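Local atomic coordinates of paenibacillus xanthan lyase (PDB entry 6F2P), a protein that probably cleaves mannosyl-glucuronosyl linkages in the side chains of the polysaccharide xanthan by beta-elimination, leaving an unsaturated uronosyl end. Residues G560-G565 with A629-T634; F489-V494 with P621-S626; L602-G607 with Y615-L620. One frame throughout, in Å; residues are numbered along the deposited sequence.

The three contacts surround strand 613-621 of the super-sandwich region and the helix 625-633 that follows it. Interaction 3 packs this strand on the facing sheet, interaction 1 sets the helix on the neighbouring strand 559-563, and interaction 2 joins the turn between strand and helix to a calcium-binding loop. Centres lie about 10 Å apart for interactions 1 and 2, and about 13 Å for 1 and 3. The hydroxyl of Tyr-631 in interaction 1 reaches the calcium ligand Glu-492 of interaction 2, OH to OE2 2.6 Å. Interactions 1 and 3 meet inside the sandwich, where Phe-563 CE2 lies 3.7 Å from Phe-604 CZ. Interactions 2 and 3 share a backbone pairing, Ile-493 O to Leu-619 N.

Interaction 1: G560-G565 with A629-T634; sequences GYYFPG and ASYAAT. With CA (calcium ion), chain I.
Tyr-562 reaches from strand 559-563 to helix 625-633 and rests its ring against Ala-632 and Tyr-631. Its first torsion puts CG anti to the backbone N (chi1 158°), which carries the ring outward to the last turn of the helix. There the Ala-632 methyl sits against one flank of the ring, CB to CD1 of Tyr-562 3.7 Å. The alpha carbon of the same alanine makes an off-centre CH-pi contact, CA lying 4.3 Å from the centroid of the Tyr-562 ring. On the other flank CD2 of Tyr-562 comes to the edge of the Tyr-631 ring at CE1, 4.0 Å away. The two tyrosine planes are turned 63° to each other, an oblique pairing rather than a stack. On the opposite face Pro-564 N, two residues on, lies over the rim of the Tyr-562 ring. A water joins the phenol to the helix end: it lies 2.8 Å from Tyr-562 OH and donates to Ala-632 O at 2.7 Å. With an alanine in place of Tyr-562, Ala-632 and the edge of Tyr-631 would probably lose their apolar neighbour, and the water would lose its tyrosine partner. Just beyond the strand the chain turns a corner, and Gly-565 O binds a calcium ion at 2.5 Å. Helix 625-633 lies on the outer side of the nine-stranded sheet, with Ala-632 also touching Tyr-547 of strand 545-550 and Tyr-631 touching Leu-620 of strand 613-621. Tyr-561 and Phe-563 point from the other side of strand 559-563 into the sandwich.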
loop_
_atom_site.group_PDB
_atom_site.type_symbol
_atom_site.label_atom_id
_atom_site.label_comp_id
_atom_site.label_asym_id
_atom_site.label_seq_id
_atom_site.Cartn_x
_atom_site.Cartn_y
_atom_site.Cartn_z
ATOM N N GLY A 560 -9.502 -26.660 4.529
ATOM C CA GLY A 560 -10.933 -26.622 4.755
ATOM C C GLY A 560 -11.539 -25.418 4.063
ATOM O O GLY A 560 -10.856 -24.422 3.847
ATOM N N TYR A 561 -12.814 -25.510 3.692
ATOM C CA TYR A 561 -13.514 -24.387 3.080
ATOM C C TYR A 561 -14.917 -24.306 3.669
ATOM O O TYR A 561 -15.702 -25.239 3.555
ATOM C CB TYR A 561 -13.608 -24.540 1.562
ATOM C CG TYR A 561 -12.317 -24.935 0.886
ATOM C CD1 TYR A 561 -11.834 -26.238 0.978
ATOM C CD2 TYR A 561 -11.595 -24.018 0.131
ATOM C CE1 TYR A 561 -10.660 -26.614 0.366
ATOM C CE2 TYR A 561 -10.412 -24.389 -0.495
ATOM C CZ TYR A 561 -9.955 -25.692 -0.366
ATOM O OH TYR A 561 -8.792 -26.098 -0.959
ATOM N N TYR A 562 -15.233 -23.191 4.303
ATOM C CA TYR A 562 -16.550 -23.019 4.873
ATOM C C TYR A 562 -17.286 -21.983 4.040
ATOM O O TYR A 562 -16.712 -20.968 3.654
ATOM C CB TYR A 562 -16.436 -22.633 6.353
ATOM C CG TYR A 562 -17.644 -21.941 6.939
ATOM C CD1 TYR A 562 -18.899 -22.534 6.909
ATOM C CD2 TYR A 562 -17.520 -20.698 7.543
ATOM C CE1 TYR A 562 -20.000 -21.895 7.435
ATOM C CE2 TYR A 562 -18.611 -20.052 8.079
ATOM C CZ TYR A 562 -19.849 -20.650 8.024
ATOM O OH TYR A 562 -20.937 -19.992 8.564
ATOM N N PHE A 563 -18.546 -22.262 3.724
ATOM C CA PHE A 563 -19.330 -21.356 2.895
ATOM C C PHE A 563 -20.539 -20.803 3.642
ATOM O O PHE A 563 -21.594 -21.427 3.680
ATOM C CB PHE A 563 -19.724 -22.040 1.582
ATOM C CG PHE A 563 -18.541 -22.529 0.799
ATOM C CD1 PHE A 563 -17.996 -23.784 1.042
ATOM C CD2 PHE A 563 -17.935 -21.717 -0.146
ATOM C CE1 PHE A 563 -16.882 -24.229 0.336
ATOM C CE2 PHE A 563 -16.829 -22.159 -0.850
ATOM C CZ PHE A 563 -16.305 -23.417 -0.606
ATOM N N PRO A 564 -20.375 -19.620 4.245
ATOM C CA PRO A 564 -21.425 -18.972 5.042
ATOM C C PRO A 564 -22.726 -18.826 4.256
ATOM O O PRO A 564 -22.761 -18.193 3.185
ATOM C CB PRO A 564 -20.833 -17.598 5.350
ATOM C CG PRO A 564 -19.350 -17.810 5.279
ATOM C CD PRO A 564 -19.124 -18.839 4.221
ATOM N N GLY A 565 -23.784 -19.434 4.784
ATOM C CA GLY A 565 -25.098 -19.344 4.175
ATOM C C GLY A 565 -25.305 -20.414 3.131
ATOM O O GLY A 565 -26.372 -20.499 2.522
ATOM N N ALA A 629 -16.059 -29.282 9.734
ATOM C CA ALA A 629 -17.474 -29.403 10.040
ATOM C C ALA A 629 -17.787 -28.659 11.335
ATOM O O ALA A 629 -18.763 -27.905 11.422
ATOM C CB ALA A 629 -17.853 -30.863 10.164
ATOM N N SER A 630 -16.939 -28.859 12.338
ATOM C CA SER A 630 -17.154 -28.248 13.645
ATOM C C SER A 630 -17.178 -26.720 13.553
ATOM O O SER A 630 -18.021 -26.066 14.168
ATOM C CB SER A 630 -16.089 -28.722 14.631
ATOM O OG SER A 630 -16.231 -28.070 15.877
ATOM N N TYR A 631 -16.261 -26.164 12.766
ATOM C CA TYR A 631 -16.212 -24.726 12.524
ATOM C C TYR A 631 -17.489 -24.257 11.839
ATOM O O TYR A 631 -18.043 -23.222 12.197
ATOM C CB TYR A 631 -14.992 -24.370 11.669
ATOM C CG TYR A 631 -14.652 -22.889 11.584
ATOM C CD1 TYR A 631 -15.348 -22.036 10.733
ATOM C CD2 TYR A 631 -13.603 -22.355 12.327
ATOM C CE1 TYR A 631 -15.024 -20.682 10.642
ATOM C CE2 TYR A 631 -13.270 -21.004 12.244
ATOM C CZ TYR A 631 -13.985 -20.174 11.402
ATOM O OH TYR A 631 -13.657 -18.831 11.323
ATOM N N ALA A 632 -17.964 -25.021 10.861
ATOM C CA ALA A 632 -19.165 -24.629 10.131
ATOM C C ALA A 632 -20.380 -24.546 11.045
ATOM O O ALA A 632 -21.244 -23.694 10.857
ATOM C CB ALA A 632 -19.425 -25.574 8.985
ATOM N N ALA A 633 -20.439 -25.417 12.046
ATOM C CA ALA A 633 -21.577 -25.441 12.967
ATOM C C ALA A 633 -21.607 -24.218 13.878
ATOM O O ALA A 633 -22.669 -23.656 14.163
ATOM C CB ALA A 633 -21.553 -26.713 13.801
ATOM N N THR A 634 -20.433 -23.829 14.356
ATOM C CA THR A 634 -20.305 -22.679 15.232
ATOM C C THR A 634 -19.082 -21.873 14.794
ATOM O O THR A 634 -17.995 -22.020 15.349
ATOM C CB THR A 634 -20.218 -23.104 16.726
ATOM O OG1 THR A 634 -19.235 -24.128 16.875
ATOM C CG2 THR A 634 -21.539 -23.669 17.191
HETATM CA CA CA I . -28.060 -19.102 1.292
HETATM O O HOH W 1 -22.743 -21.735 9.817
HETATM O O HOH W 2 -27.078 -20.009 -0.683
#

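Interaction 2: F489-V494 with P621-S626; sequences FDDEIV and PNKTSS. With CA (calcium ion), chain B.
Asp-491 and Lys-623 meet through a turned-in aspartate and an outstretched lysine. In Asp-491, CG lies between the backbone N and the carbonyl carbon (chi1 58°), turning the carboxylate toward the metal. Lys-623 is extended through chi2 and chi3 and bends at chi4 (37°), bringing NZ to OD2 of Asp-491; the two side chains cross at about a right angle. The resulting salt bridge is long, Asp-491 OD2 to Lys-623 NZ 3.5 Å. The carboxylate divides its work: OD1 of Asp-491 binds the calcium ion at 2.4 Å, leaving OD2 to face the ammonium, whose charge is likely to help offset the cluster of acids. Asp-490 gives a single oxygen to the metal, whereas both OE1 and OE2 of Glu-492 bind it. The backbone N of Asp-491 donates to Glu-492 OE1 from above the carboxylate plane, which ties the loop's backbone to a calcium ligand. A water accepts from Lys-623 NZ at 2.8 Å and donates to two carbonyls, at 2.7 Å to Asp-491 O and 2.6 Å to Pro-621 O, so the ammonium and both backbones share one solvent bridge. Pro-621 adds packing, its CD 3.8 Å from Asp-491 O. Gln-636 and Glu-651 complete the calcium site from beyond helix 625-633 and from strand 646-651. The loop leads into strand 493-501, which pairs with strand 613-621, while Ile-493 and Pro-621 both rest on Phe-380 of strand 380-385.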
loop_
_atom_site.group_PDB
_atom_site.type_symbol
_atom_site.label_atom_id
_atom_site.label_comp_id
_atom_site.label_asym_id
_atom_site.label_seq_id
_atom_site.Cartn_x
_atom_site.Cartn_y
_atom_site.Cartn_z
ATOM N N PHE A 489 -7.146 -13.827 10.039
ATOM C CA PHE A 489 -7.102 -13.864 11.504
ATOM C C PHE A 489 -6.093 -14.871 12.036
ATOM O O PHE A 489 -5.004 -15.002 11.482
ATOM C CB PHE A 489 -8.497 -14.110 12.086
ATOM C CG PHE A 489 -9.508 -13.056 11.698
ATOM C CD1 PHE A 489 -9.371 -11.748 12.141
ATOM C CD2 PHE A 489 -10.582 -13.371 10.884
ATOM C CE1 PHE A 489 -10.301 -10.769 11.786
ATOM C CE2 PHE A 489 -11.513 -12.407 10.523
ATOM C CZ PHE A 489 -11.374 -11.102 10.977
ATOM N N ASP A 490 -6.430 -15.573 13.114
ATOM C CA ASP A 490 -5.446 -16.481 13.707
ATOM C C ASP A 490 -5.317 -17.819 12.970
ATOM O O ASP A 490 -4.221 -18.352 12.853
ATOM C CB ASP A 490 -5.690 -16.696 15.209
ATOM C CG ASP A 490 -7.092 -17.156 15.510
ATOM O OD1 ASP A 490 -7.979 -16.875 14.688
ATOM O OD2 ASP A 490 -7.316 -17.792 16.563
ATOM N N ASP A 491 -6.427 -18.358 12.476
ATOM C CA ASP A 491 -6.398 -19.662 11.821
ATOM C C ASP A 491 -7.436 -19.754 10.715
ATOM O O ASP A 491 -7.774 -20.842 10.272
ATOM C CB ASP A 491 -6.602 -20.798 12.835
ATOM C CG ASP A 491 -7.914 -20.679 13.607
ATOM O OD1 ASP A 491 -8.658 -19.694 13.409
ATOM O OD2 ASP A 491 -8.181 -21.559 14.452
ATOM N N GLU A 492 -7.949 -18.612 10.278
ATOM C CA GLU A 492 -8.877 -18.594 9.157
ATOM C C GLU A 492 -8.637 -17.380 8.286
ATOM O O GLU A 492 -8.115 -16.365 8.751
ATOM C CB GLU A 492 -10.335 -18.592 9.632
ATOM C CG GLU A 492 -10.745 -17.366 10.426
ATOM C CD GLU A 492 -10.561 -17.552 11.925
ATOM O OE1 GLU A 492 -9.477 -17.198 12.428
ATOM O OE2 GLU A 492 -11.493 -18.054 12.602
ATOM N N ILE A 493 -9.016 -17.503 7.018
ATOM C CA ILE A 493 -9.089 -16.362 6.118
ATOM C C ILE A 493 -10.503 -16.243 5.576
ATOM O O ILE A 493 -11.039 -17.195 5.012
ATOM C CB ILE A 493 -8.132 -16.500 4.927
ATOM C CG1 ILE A 493 -6.686 -16.559 5.413
ATOM C CG2 ILE A 493 -8.322 -15.339 3.969
ATOM C CD1 ILE A 493 -6.025 -17.880 5.154
ATOM N N VAL A 494 -11.123 -15.088 5.759
ATOM C CA VAL A 494 -12.444 -14.885 5.190
ATOM C C VAL A 494 -12.301 -14.080 3.909
ATOM O O VAL A 494 -11.620 -13.049 3.888
ATOM C CB VAL A 494 -13.393 -14.160 6.162
ATOM C CG1 VAL A 494 -14.766 -13.976 5.526
ATOM C CG2 VAL A 494 -13.502 -14.929 7.479
ATOM N N PRO A 621 -7.219 -23.592 6.825
ATOM C CA PRO A 621 -6.066 -24.465 6.577
ATOM C C PRO A 621 -5.797 -25.426 7.732
ATOM O O PRO A 621 -6.146 -25.118 8.877
ATOM C CB PRO A 621 -4.892 -23.477 6.439
ATOM C CG PRO A 621 -5.511 -22.158 6.149
ATOM C CD PRO A 621 -6.835 -22.172 6.869
ATOM N N ASN A 622 -5.203 -26.577 7.419
ATOM C CA ASN A 622 -4.579 -27.418 8.427
ATOM C C ASN A 622 -5.576 -27.948 9.458
ATOM O O ASN A 622 -5.242 -28.152 10.633
ATOM C CB ASN A 622 -3.452 -26.628 9.110
ATOM C CG ASN A 622 -2.472 -27.515 9.848
ATOM O OD1 ASN A 622 -2.228 -28.666 9.462
ATOM N ND2 ASN A 622 -1.906 -26.987 10.922
ATOM N N LYS A 623 -6.805 -28.181 9.013
ATOM C CA LYS A 623 -7.819 -28.738 9.902
ATOM C C LYS A 623 -8.325 -30.074 9.391
ATOM O O LYS A 623 -8.429 -30.290 8.182
ATOM C CB LYS A 623 -8.996 -27.775 10.076
ATOM C CG LYS A 623 -8.864 -26.857 11.258
ATOM C CD LYS A 623 -9.999 -25.825 11.318
ATOM C CE LYS A 623 -9.861 -24.951 12.561
ATOM N NZ LYS A 623 -8.414 -24.664 12.848
ATOM N N THR A 624 -8.647 -30.964 10.325
ATOM C CA THR A 624 -9.256 -32.231 9.981
ATOM C C THR A 624 -10.639 -31.977 9.414
ATOM O O THR A 624 -11.174 -30.872 9.528
ATOM C CB THR A 624 -9.395 -33.137 11.206
ATOM O OG1 THR A 624 -10.320 -32.553 12.133
ATOM C CG2 THR A 624 -8.041 -33.327 11.878
ATOM N N SER A 625 -11.210 -33.009 8.805
ATOM C CA SER A 625 -12.523 -32.920 8.198
ATOM C C SER A 625 -13.592 -32.592 9.230
ATOM O O SER A 625 -14.503 -31.810 8.954
ATOM C CB SER A 625 -12.862 -34.235 7.494
ATOM O OG SER A 625 -14.174 -34.197 6.965
ATOM N N SER A 626 -13.482 -33.195 10.412
ATOM C CA SER A 626 -14.482 -33.009 11.464
ATOM C C SER A 626 -14.352 -31.632 12.087
ATOM O O SER A 626 -15.350 -31.027 12.490
ATOM C CB SER A 626 -14.345 -34.072 12.555
ATOM O OG SER A 626 -13.110 -33.936 13.231
HETATM CA CA CA B . -10.079 -18.212 14.656
HETATM O O HOH W 3 -7.340 -23.507 10.480
#

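Interaction 3: L602-G607 with Y615-L620; sequences LWFDHG and YSYVLL
Within the super-sandwich of polysaccharide lyase family 8, Phe-604 packs from one sheet on Tyr-615 and Tyr-617 of the other. Strand 602-607 belongs to the five-stranded sheet and strand 615-620 to the nine-stranded one. The chain passes between them in a beta-arch, and the two segments run nearly antiparallel with axes 9.4 Å apart, so side chains rather than backbone bonds join them. Phe-604 spans much of the distance between them. Its CD2 lies 3.6 Å from Tyr-615 CB, and its CE2 is equally near Tyr-617 CD1, an atom that sits in the Phe-604 ring plane, at the edge. The Phe-604 and Tyr-617 rings are inclined at 53°, neither stacked nor T-shaped. Tyr-615 CB points at Phe-604 from the backbone; with CG between the backbone N and the carbonyl carbon (chi1 63°) the ring turns away from it, and OH hydrogen-bonds to Lys-484. The His-606 ring flanks this tyrosine, CE1 to CD2 of Tyr-615 4.0 Å, at the tyrosine's edge. Thr-510 of strand 508-516 fixes the histidine through NE2. Near the arch, Asp-605 forms an Asx turn: its OD1 receives the backbone N of Gly-607 at 2.6 Å, met nearly along the C-O direction.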
loop_
_atom_site.group_PDB
_atom_site.type_symbol
_atom_site.label_atom_id
_atom_site.label_comp_id
_atom_site.label_asym_id
_atom_site.label_seq_id
_atom_site.Cartn_x
_atom_site.Cartn_y
_atom_site.Cartn_z
ATOM N N LEU A 602 -12.085 -25.576 -7.403
ATOM C CA LEU A 602 -13.383 -25.210 -6.838
ATOM C C LEU A 602 -13.675 -23.753 -7.182
ATOM O O LEU A 602 -12.792 -22.904 -7.052
ATOM C CB LEU A 602 -13.371 -25.394 -5.320
ATOM C CG LEU A 602 -12.895 -26.744 -4.766
ATOM C CD1 LEU A 602 -12.802 -26.707 -3.253
ATOM C CD2 LEU A 602 -13.806 -27.874 -5.201
ATOM N N TRP A 603 -14.895 -23.451 -7.626
ATOM C CA TRP A 603 -15.227 -22.063 -7.950
ATOM C C TRP A 603 -16.716 -21.688 -7.906
ATOM O O TRP A 603 -17.587 -22.541 -7.773
ATOM C CB TRP A 603 -14.613 -21.657 -9.293
ATOM C CG TRP A 603 -15.274 -22.239 -10.520
ATOM C CD1 TRP A 603 -16.115 -21.593 -11.380
ATOM C CD2 TRP A 603 -15.116 -23.567 -11.041
ATOM N NE1 TRP A 603 -16.500 -22.438 -12.394
ATOM C CE2 TRP A 603 -15.899 -23.655 -12.208
ATOM C CE3 TRP A 603 -14.388 -24.693 -10.633
ATOM C CZ2 TRP A 603 -15.978 -24.822 -12.969
ATOM C CZ3 TRP A 603 -14.475 -25.854 -11.387
ATOM C CH2 TRP A 603 -15.261 -25.905 -12.544
ATOM N N PHE A 604 -16.980 -20.388 -7.992
ATOM C CA PHE A 604 -18.334 -19.863 -8.071
ATOM C C PHE A 604 -18.622 -19.412 -9.489
ATOM O O PHE A 604 -17.746 -18.864 -10.173
ATOM C CB PHE A 604 -18.512 -18.645 -7.161
ATOM C CG PHE A 604 -18.251 -18.912 -5.704
ATOM C CD1 PHE A 604 -19.027 -19.816 -4.997
ATOM C CD2 PHE A 604 -17.258 -18.220 -5.028
ATOM C CE1 PHE A 604 -18.795 -20.046 -3.650
ATOM C CE2 PHE A 604 -17.026 -18.441 -3.672
ATOM C CZ PHE A 604 -17.793 -19.357 -2.987
ATOM N N ASP A 605 -19.859 -19.614 -9.925
ATOM C CA ASP A 605 -20.291 -19.102 -11.212
ATOM C C ASP A 605 -21.364 -18.060 -10.986
ATOM O O ASP A 605 -22.485 -18.394 -10.618
ATOM C CB ASP A 605 -20.825 -20.237 -12.088
ATOM C CG ASP A 605 -21.150 -19.786 -13.514
ATOM O OD1 ASP A 605 -21.434 -18.581 -13.754
ATOM O OD2 ASP A 605 -21.126 -20.658 -14.407
ATOM N N HIS A 606 -21.016 -16.800 -11.226
ATOM C CA HIS A 606 -21.952 -15.687 -11.075
ATOM C C HIS A 606 -22.825 -15.487 -12.305
ATOM O O HIS A 606 -23.636 -14.557 -12.349
ATOM C CB HIS A 606 -21.196 -14.390 -10.780
ATOM C CG HIS A 606 -20.190 -14.519 -9.682
ATOM N ND1 HIS A 606 -20.540 -14.537 -8.350
ATOM C CD2 HIS A 606 -18.841 -14.651 -9.720
ATOM C CE1 HIS A 606 -19.450 -14.670 -7.612
ATOM N NE2 HIS A 606 -18.407 -14.745 -8.421
ATOM N N GLY A 607 -22.647 -16.347 -13.306
ATOM C CA GLY A 607 -23.399 -16.248 -14.544
ATOM C C GLY A 607 -22.947 -15.130 -15.469
ATOM O O GLY A 607 -21.948 -14.457 -15.226
ATOM N N TYR A 615 -19.886 -13.144 -3.356
ATOM C CA TYR A 615 -19.473 -14.437 -2.842
ATOM C C TYR A 615 -18.993 -14.250 -1.419
ATOM O O TYR A 615 -18.689 -13.132 -0.992
ATOM C CB TYR A 615 -18.359 -15.062 -3.701
ATOM C CG TYR A 615 -17.065 -14.265 -3.743
ATOM C CD1 TYR A 615 -16.157 -14.313 -2.688
ATOM C CD2 TYR A 615 -16.743 -13.477 -4.849
ATOM C CE1 TYR A 615 -14.990 -13.583 -2.716
ATOM C CE2 TYR A 615 -15.566 -12.746 -4.891
ATOM C CZ TYR A 615 -14.695 -12.801 -3.819
ATOM O OH TYR A 615 -13.523 -12.076 -3.841
ATOM N N SER A 616 -18.924 -15.358 -0.694
ATOM C CA SER A 616 -18.257 -15.392 0.591
ATOM C C SER A 616 -17.800 -16.816 0.837
ATOM O O SER A 616 -18.513 -17.766 0.514
ATOM C CB SER A 616 -19.189 -14.929 1.709
ATOM O OG SER A 616 -20.257 -15.837 1.891
ATOM N N TYR A 617 -16.593 -16.960 1.372
ATOM C CA TYR A 617 -16.081 -18.258 1.802
ATOM C C TYR A 617 -14.969 -18.038 2.815
ATOM O O TYR A 617 -14.442 -16.925 2.933
ATOM C CB TYR A 617 -15.591 -19.102 0.614
ATOM C CG TYR A 617 -14.443 -18.509 -0.183
ATOM C CD1 TYR A 617 -14.675 -17.554 -1.163
ATOM C CD2 TYR A 617 -13.132 -18.933 0.020
ATOM C CE1 TYR A 617 -13.632 -17.015 -1.905
ATOM C CE2 TYR A 617 -12.080 -18.404 -0.722
ATOM C CZ TYR A 617 -12.340 -17.442 -1.679
ATOM O OH TYR A 617 -11.312 -16.900 -2.417
ATOM N N VAL A 618 -14.622 -19.096 3.540
ATOM C CA VAL A 618 -13.639 -19.007 4.608
ATOM C C VAL A 618 -12.618 -20.104 4.428
ATOM O O VAL A 618 -12.977 -21.278 4.392
ATOM C CB VAL A 618 -14.288 -19.222 5.990
ATOM C CG1 VAL A 618 -13.224 -19.292 7.062
ATOM C CG2 VAL A 618 -15.305 -18.133 6.294
ATOM N N LEU A 619 -11.346 -19.734 4.315
ATOM C CA LEU A 619 -10.291 -20.730 4.224
ATOM C C LEU A 619 -9.943 -21.217 5.619
ATOM O O LEU A 619 -9.686 -20.415 6.524
ATOM C CB LEU A 619 -9.050 -20.161 3.539
ATOM C CG LEU A 619 -9.216 -19.792 2.067
ATOM C CD1 LEU A 619 -7.895 -19.278 1.480
ATOM C CD2 LEU A 619 -9.739 -20.983 1.273
ATOM N N LEU A 620 -9.937 -22.533 5.790
ATOM C CA LEU A 620 -9.609 -23.141 7.069
ATOM C C LEU A 620 -8.456 -24.115 6.891
ATOM O O LEU A 620 -8.675 -25.322 6.802
ATOM C CB LEU A 620 -10.834 -23.869 7.629
ATOM C CG LEU A 620 -12.049 -22.980 7.921
ATOM C CD1 LEU A 620 -13.276 -23.814 8.254
ATOM C CD2 LEU A 620 -11.761 -22.002 9.061
#